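Local coordinates for protein nitric oxide dioxygenase (Rhodothermus marinus DSM 4252, PDB 6WK3) that binds heme b in a globin fold, probably acts as a nitric oxide dioxygenase, and in this engineered form serves as a carbene transferase, at residues Leu61-Arg66 with Ser72-Ala77; Ala76-Met81 with His131-Lys136. The protein carries 1 engineered substitution. All coordinates share one frame; numbering follows the deposited sequence.

Interaction 1. Residues Leu61-Arg66 with Ser72-Ala77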
loop_
_atom_site.group_PDB
_atom_site.type_symbol
_atom_site.label_atom_id
_atom_site.label_comp_id
_atom_site.label_asym_id
_atom_site.label_seq_id
_atom_site.Cartn_x
_atom_site.Cartn_y
_atom_site.Cartn_z
ATOM N N LEU A 61 13.236 -8.046 -8.001
ATOM C CA LEU A 61 14.527 -8.731 -8.041
ATOM C C LEU A 61 15.262 -8.426 -9.341
ATOM O O LEU A 61 16.443 -8.059 -9.329
ATOM C CB LEU A 61 14.336 -10.236 -7.871
ATOM C CG LEU A 61 13.897 -10.711 -6.487
ATOM C CD1 LEU A 61 13.677 -12.217 -6.520
ATOM C CD2 LEU A 61 14.900 -10.326 -5.407
ATOM N N LEU A 62 14.565 -8.549 -10.472
ATOM C CA LEU A 62 15.169 -8.241 -11.763
ATOM C C LEU A 62 15.641 -6.790 -11.824
ATOM O O LEU A 62 16.786 -6.513 -12.194
ATOM C CB LEU A 62 14.172 -8.530 -12.881
ATOM C CG LEU A 62 14.707 -8.471 -14.308
ATOM C CD1 LEU A 62 16.008 -9.251 -14.430
ATOM C CD2 LEU A 62 13.659 -9.014 -15.262
ATOM N N ALA A 63 14.767 -5.847 -11.461
ATOM C CA ALA A 63 15.140 -4.438 -11.525
ATOM C C ALA A 63 16.304 -4.132 -10.589
ATOM O O ALA A 63 17.224 -3.393 -10.951
ATOM C CB ALA A 63 13.933 -3.556 -11.194
ATOM N N TYR A 64 16.285 -4.706 -9.387
ATOM C CA TYR A 64 17.355 -4.480 -8.422
ATOM C C TYR A 64 18.685 -5.005 -8.940
ATOM O O TYR A 64 19.726 -4.363 -8.770
ATOM C CB TYR A 64 16.990 -5.153 -7.102
ATOM C CG TYR A 64 17.975 -4.967 -5.972
ATOM C CD1 TYR A 64 18.570 -3.732 -5.726
ATOM C CD2 TYR A 64 18.286 -6.024 -5.128
ATOM C CE1 TYR A 64 19.455 -3.566 -4.666
ATOM C CE2 TYR A 64 19.164 -5.871 -4.079
ATOM C CZ TYR A 64 19.744 -4.645 -3.850
ATOM O OH TYR A 64 20.614 -4.510 -2.797
ATOM N N ALA A 65 18.673 -6.180 -9.569
ATOM C CA ALA A 65 19.901 -6.726 -10.129
ATOM C C ALA A 65 20.383 -5.892 -11.311
ATOM O O ALA A 65 21.590 -5.723 -11.506
ATOM C CB ALA A 65 19.685 -8.186 -10.531
ATOM N N ARG A 66 19.453 -5.350 -12.102
ATOM C CA ARG A 66 19.816 -4.488 -13.222
ATOM C C ARG A 66 20.358 -3.138 -12.766
ATOM O O ARG A 66 20.938 -2.409 -13.575
ATOM C CB ARG A 66 18.603 -4.248 -14.121
ATOM C CG ARG A 66 18.119 -5.442 -14.924
ATOM C CD ARG A 66 17.400 -4.949 -16.166
ATOM N NE ARG A 66 16.400 -5.882 -16.669
ATOM C CZ ARG A 66 16.596 -6.702 -17.695
ATOM N NH1 ARG A 66 17.764 -6.712 -18.328
ATOM N NH2 ARG A 66 15.624 -7.513 -18.091
ATOM N N SER A 72 20.101 4.040 -5.950
ATOM C CA SER A 72 19.253 5.218 -5.796
ATOM C C SER A 72 18.324 5.437 -6.986
ATOM O O SER A 72 17.374 6.218 -6.872
ATOM C CB SER A 72 20.112 6.465 -5.555
ATOM O OG SER A 72 20.786 6.879 -6.731
ATOM N N ALA A 73 18.558 4.759 -8.110
ATOM C CA ALA A 73 17.646 4.834 -9.243
ATOM C C ALA A 73 16.369 4.035 -9.027
ATOM O O ALA A 73 15.474 4.086 -9.877
ATOM C CB ALA A 73 18.341 4.349 -10.518
ATOM N N LEU A 74 16.270 3.290 -7.927
ATOM C CA LEU A 74 15.069 2.551 -7.567
ATOM C C LEU A 74 14.280 3.237 -6.454
ATOM O O LEU A 74 13.507 2.574 -5.756
ATOM C CB LEU A 74 15.439 1.128 -7.149
ATOM C CG LEU A 74 16.206 0.284 -8.169
ATOM C CD1 LEU A 74 16.859 -0.899 -7.487
ATOM C CD2 LEU A 74 15.293 -0.190 -9.288
ATOM N N GLN A 75 14.458 4.553 -6.284
ATOM C CA GLN A 75 13.861 5.259 -5.152
ATOM C C GLN A 75 12.343 5.114 -5.129
ATOM O O GLN A 75 11.753 4.869 -4.071
ATOM C CB GLN A 75 14.254 6.736 -5.191
ATOM N N ALA A 76 11.691 5.266 -6.283
ATOM C CA ALA A 76 10.235 5.183 -6.317
ATOM C C ALA A 76 9.753 3.790 -5.939
ATOM O O ALA A 76 8.768 3.642 -5.207
ATOM C CB ALA A 76 9.712 5.567 -7.700
ATOM N N ALA A 77 10.444 2.755 -6.426
ATOM C CA ALA A 77 10.050 1.384 -6.121
ATOM C C ALA A 77 10.317 1.042 -4.662
ATOM O O ALA A 77 9.529 0.326 -4.034
ATOM C CB ALA A 77 10.786 0.412 -7.041
#
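The Tyr-64 ring meets Leu-74 at its edge rather than on a face: Leu-74 CD1 lies near the ring plane, 3.7 Å from Tyr-64 CD1. The Tyr-64 side chain also packs on Leu-6 and on Phe-128 and Leu-129 of helix 116-145, and its hydroxyl is hydrogen-bonded to the carbonyl O of Ala-125 on that same helix. With chi1 at -178° the ring swings out opposite its own backbone N, and the two side chains cross at about a right angle.

The isobutyl fork of Leu-74 divides its work between two successive residues of the helix. CD1 also rests on the tyrosine backbone, 3.7 Å from Tyr-64 CA, while CD2 turns to Ala-63 and comes 4.1 Å from its CB and as near to its carbonyl O. Both branches reach helix 50-66 because Leu-74 CG stands opposite the carbonyl carbon (chi1 -57°), on a residue whose CB already points toward that helix.

In globin terms this is the E-F corner. Helix 50-66 corresponds to the E helix, and helix 75-88 to the F helix, which carries the axial heme ligand His-85. Leu-74 occupies the N-cap position of the latter, preceded by a 3-10 segment through Ser-72 and Ala-73; Gln-75 N, at the helix start, makes a weak bond back to Ser-72 O. The buried area is modest, 115 Å² over both sides, and is wholly apolar in its side-chain contacts.

Interaction 2. Residues Ala76-Met81 with His131-Lys136. With HEM (protoporphyrin IX containing Fe), chain E.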
loop_
_atom_site.group_PDB
_atom_site.type_symbol
_atom_site.label_atom_id
_atom_site.label_comp_id
_atom_site.label_asym_id
_atom_site.label_seq_id
_atom_site.Cartn_x
_atom_site.Cartn_y
_atom_site.Cartn_z
ATOM N N ALA A 76 11.691 5.266 -6.283
ATOM C CA ALA A 76 10.235 5.183 -6.317
ATOM C C ALA A 76 9.753 3.790 -5.939
ATOM O O ALA A 76 8.768 3.642 -5.207
ATOM C CB ALA A 76 9.712 5.567 -7.700
ATOM N N ALA A 77 10.444 2.755 -6.426
ATOM C CA ALA A 77 10.050 1.384 -6.121
ATOM C C ALA A 77 10.317 1.042 -4.662
ATOM O O ALA A 77 9.529 0.326 -4.034
ATOM C CB ALA A 77 10.786 0.412 -7.041
ATOM N N ILE A 78 11.430 1.528 -4.112
ATOM C CA ILE A 78 11.705 1.343 -2.691
ATOM C C ILE A 78 10.606 1.985 -1.856
ATOM O O ILE A 78 10.163 1.426 -0.844
ATOM C CB ILE A 78 13.093 1.914 -2.341
ATOM C CG1 ILE A 78 14.206 1.041 -2.928
ATOM C CG2 ILE A 78 13.258 2.069 -0.830
ATOM C CD1 ILE A 78 15.497 1.789 -3.172
ATOM N N ARG A 79 10.152 3.171 -2.267
ATOM C CA ARG A 79 9.046 3.831 -1.583
ATOM C C ARG A 79 7.809 2.944 -1.567
ATOM O O ARG A 79 7.164 2.775 -0.525
ATOM C CB ARG A 79 8.739 5.167 -2.260
ATOM C CG ARG A 79 8.649 6.344 -1.309
ATOM C CD ARG A 79 7.959 7.539 -1.964
ATOM N NE ARG A 79 8.478 7.814 -3.302
ATOM C CZ ARG A 79 9.633 8.424 -3.545
ATOM N NH1 ARG A 79 10.398 8.829 -2.540
ATOM N NH2 ARG A 79 10.024 8.628 -4.796
ATOM N N ARG A 80 7.466 2.361 -2.719
ATOM C CA ARG A 80 6.312 1.472 -2.784
ATOM C C ARG A 80 6.476 0.286 -1.846
ATOM O O ARG A 80 5.538 -0.081 -1.130
ATOM C CB ARG A 80 6.096 0.994 -4.218
ATOM C CG ARG A 80 5.105 1.828 -5.007
ATOM C CD ARG A 80 4.627 1.079 -6.238
ATOM N NE ARG A 80 5.679 0.232 -6.799
ATOM C CZ ARG A 80 6.592 0.644 -7.677
ATOM N NH1 ARG A 80 6.592 1.902 -8.104
ATOM N NH2 ARG A 80 7.506 -0.205 -8.129
ATOM N N MET A 81 7.663 -0.324 -1.829
ATOM C CA MET A 81 7.893 -1.462 -0.942
ATOM C C MET A 81 7.705 -1.075 0.517
ATOM O O MET A 81 7.103 -1.823 1.292
ATOM C CB MET A 81 9.299 -2.022 -1.154
ATOM C CG MET A 81 9.500 -2.672 -2.499
ATOM S SD MET A 81 11.209 -3.161 -2.766
ATOM C CE MET A 81 11.395 -2.740 -4.495
ATOM N N HIS A 131 18.055 -3.807 5.070
ATOM C CA HIS A 131 18.355 -2.794 6.080
ATOM C C HIS A 131 17.741 -1.454 5.705
ATOM O O HIS A 131 17.292 -0.701 6.574
ATOM C CB HIS A 131 19.865 -2.659 6.256
ATOM C CG HIS A 131 20.267 -1.828 7.437
ATOM N ND1 HIS A 131 20.521 -2.369 8.679
ATOM C CD2 HIS A 131 20.458 -0.494 7.563
ATOM C CE1 HIS A 131 20.853 -1.404 9.519
ATOM N NE2 HIS A 131 20.822 -0.257 8.866
ATOM N N LEU A 132 17.708 -1.146 4.414
ATOM C CA LEU A 132 17.094 0.093 3.963
ATOM C C LEU A 132 15.577 0.041 4.117
ATOM O O LEU A 132 14.964 0.993 4.613
ATOM C CB LEU A 132 17.514 0.353 2.517
ATOM C CG LEU A 132 16.850 1.433 1.680
ATOM C CD1 LEU A 132 16.734 2.740 2.461
ATOM C CD2 LEU A 132 17.671 1.610 0.410
ATOM N N LEU A 133 14.954 -1.073 3.725
ATOM C CA LEU A 133 13.502 -1.189 3.835
ATOM C C LEU A 133 13.054 -1.196 5.291
ATOM O O LEU A 133 12.088 -0.516 5.658
ATOM C CB LEU A 133 13.027 -2.456 3.125
ATOM C CG LEU A 133 13.147 -2.430 1.604
ATOM C CD1 LEU A 133 12.563 -3.692 1.002
ATOM C CD2 LEU A 133 12.478 -1.180 1.042
ATOM N N SER A 134 13.742 -1.960 6.140
ATOM C CA SER A 134 13.285 -2.124 7.518
ATOM C C SER A 134 13.457 -0.848 8.336
ATOM O O SER A 134 12.638 -0.569 9.218
ATOM C CB SER A 134 14.025 -3.284 8.184
ATOM O OG SER A 134 15.426 -3.086 8.119
ATOM N N THR A 135 14.500 -0.060 8.067
ATOM C CA THR A 135 14.692 1.157 8.849
ATOM C C THR A 135 13.709 2.248 8.436
ATOM O O THR A 135 13.171 2.955 9.295
ATOM C CB THR A 135 16.137 1.650 8.733
ATOM O OG1 THR A 135 16.547 1.650 7.362
ATOM C CG2 THR A 135 17.066 0.745 9.529
ATOM N N LYS A 136 13.451 2.396 7.133
ATOM C CA LYS A 136 12.432 3.346 6.699
ATOM C C LYS A 136 11.041 2.939 7.183
ATOM O O LYS A 136 10.216 3.809 7.491
ATOM C CB LYS A 136 12.452 3.485 5.177
HETATM C CHA HEM E . 5.078 -6.523 -0.920
HETATM C CHB HEM E . 9.781 -6.783 -2.138
HETATM C CHC HEM E . 10.661 -8.310 2.371
HETATM C CHD HEM E . 5.960 -9.453 2.840
HETATM C C1A HEM E . 6.262 -6.397 -1.621
HETATM C C2A HEM E . 6.428 -5.801 -2.929
HETATM C C3A HEM E . 7.718 -5.876 -3.267
HETATM C C4A HEM E . 8.430 -6.518 -2.185
HETATM C CMA HEM E . 8.345 -5.368 -4.580
HETATM C CAA HEM E . 5.308 -5.183 -3.786
HETATM C CBA HEM E . 5.200 -3.705 -3.432
HETATM C CGA HEM E . 4.250 -3.027 -4.384
HETATM O O1A HEM E . 3.053 -2.881 -4.037
HETATM O O2A HEM E . 4.688 -2.630 -5.494
HETATM C C1B HEM E . 10.459 -7.169 -1.002
HETATM C C2B HEM E . 11.896 -7.231 -0.824
HETATM C C3B HEM E . 12.138 -7.668 0.426
HETATM C C4B HEM E . 10.859 -7.878 1.078
HETATM C CMB HEM E . 12.909 -6.872 -1.931
HETATM C CAB HEM E . 13.490 -7.896 1.145
HETATM C CBB HEM E . 14.633 -7.323 0.765
HETATM C C1C HEM E . 9.476 -8.788 2.893
HETATM C C2C HEM E . 9.306 -9.410 4.185
HETATM C C3C HEM E . 8.021 -9.747 4.325
HETATM C C4C HEM E . 7.306 -9.327 3.129
HETATM C CMC HEM E . 10.428 -9.659 5.215
HETATM C CAC HEM E . 7.455 -10.439 5.584
HETATM C CBC HEM E . 6.383 -11.225 5.508
HETATM C C1D HEM E . 5.270 -8.661 1.941
HETATM C C2D HEM E . 3.849 -8.367 1.904
HETATM C C3D HEM E . 3.619 -7.558 0.853
HETATM C C4D HEM E . 4.878 -7.307 0.197
HETATM C CMD HEM E . 2.806 -8.911 2.905
HETATM C CAD HEM E . 2.280 -6.961 0.366
HETATM C CBD HEM E . 1.837 -5.838 1.296
HETATM C CGD HEM E . 0.823 -4.950 0.617
HETATM O O1D HEM E . 0.818 -4.873 -0.642
HETATM O O2D HEM E . 0.027 -4.302 1.348
HETATM N NA HEM E . 7.505 -6.823 -1.201
HETATM N NB HEM E . 9.865 -7.566 0.177
HETATM N NC HEM E . 8.236 -8.758 2.283
HETATM N ND HEM E . 5.851 -7.996 0.884
HETATM FE FE HEM E . 7.858 -7.891 0.490
#
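Met-81 and Leu-133 meet across two helices with the heme as a third party to their contact. The thioether sulfur shows this directly: Met-81 SD lies 3.9 Å from the heme meso carbon CHB and 4.0 Å from Leu-133 CD1. Leu-133 CD1 itself also reaches the heme at C2B. Ahead of the sulfur, Met-81 CG sits 3.6 Å from the heme methyl CMA, and a bend at chi3 (-141°) brings the terminal CE near that methyl as well. Replacing Met-81 by an alanine would probably leave Leu-133 CD1 and this margin of the porphyrin without the thioether that fills in between them.

The other branch of Leu-133, CD2, rests on helix 75-88. It is 4.0 Å from Met-81 CB and 3.8 Å from Ile-78 CG2, so this one methyl lies against residues a turn apart. Ile-78 divides its contacts between two leucines: its CG2 takes Leu-133, whereas CD1 extends to Leu-132 CD2 at 4.2 Å, the side chains of Ile-78 and Leu-132 crossing nearly perpendicularly.

Arg-80 turns to the heme instead. Its NE donates to the propionate oxygen O2A at 3.3 Å, with an N-H...O angle of 151°; the acceptor lies in the guanidinium plane, and Ala-77 CA stands over one face. Ser-84, Arg-87 and Arg-87 of the second subunit also hydrogen-bond the heme.

The short helical segments cross at -54°, with 188 Å² buried. Since helix 75-88 carries the axial ligand His-85 and helix 116-145 is the last of the fold, the pair corresponds to the F and H helices of a globin. Leu-133 further touches Val-82 and His-85 on helix 75-88, and Tyr-95 on helix 94-110.

Overall arrangement
Helix 75-88 is common to both contacts: interaction 1 engages the residue just before its start, interaction 2 its first turns, and the segments share Ala-76 and Ala-77. Their centres lie 11 Å apart. Along the chain, helix 50-66 comes first, then 75-88, and finally 116-145, which returns to the site after some fifty residues. The beginning of helix 75-88 is thus packed against the preceding helix locally and against the last helix over a long sequence distance. This helix carries the axial ligand His-85. Interaction 2 lies on its heme side, where Leu-133 also touches His-85, whereas interaction 1 joins the helix start to helix 50-66.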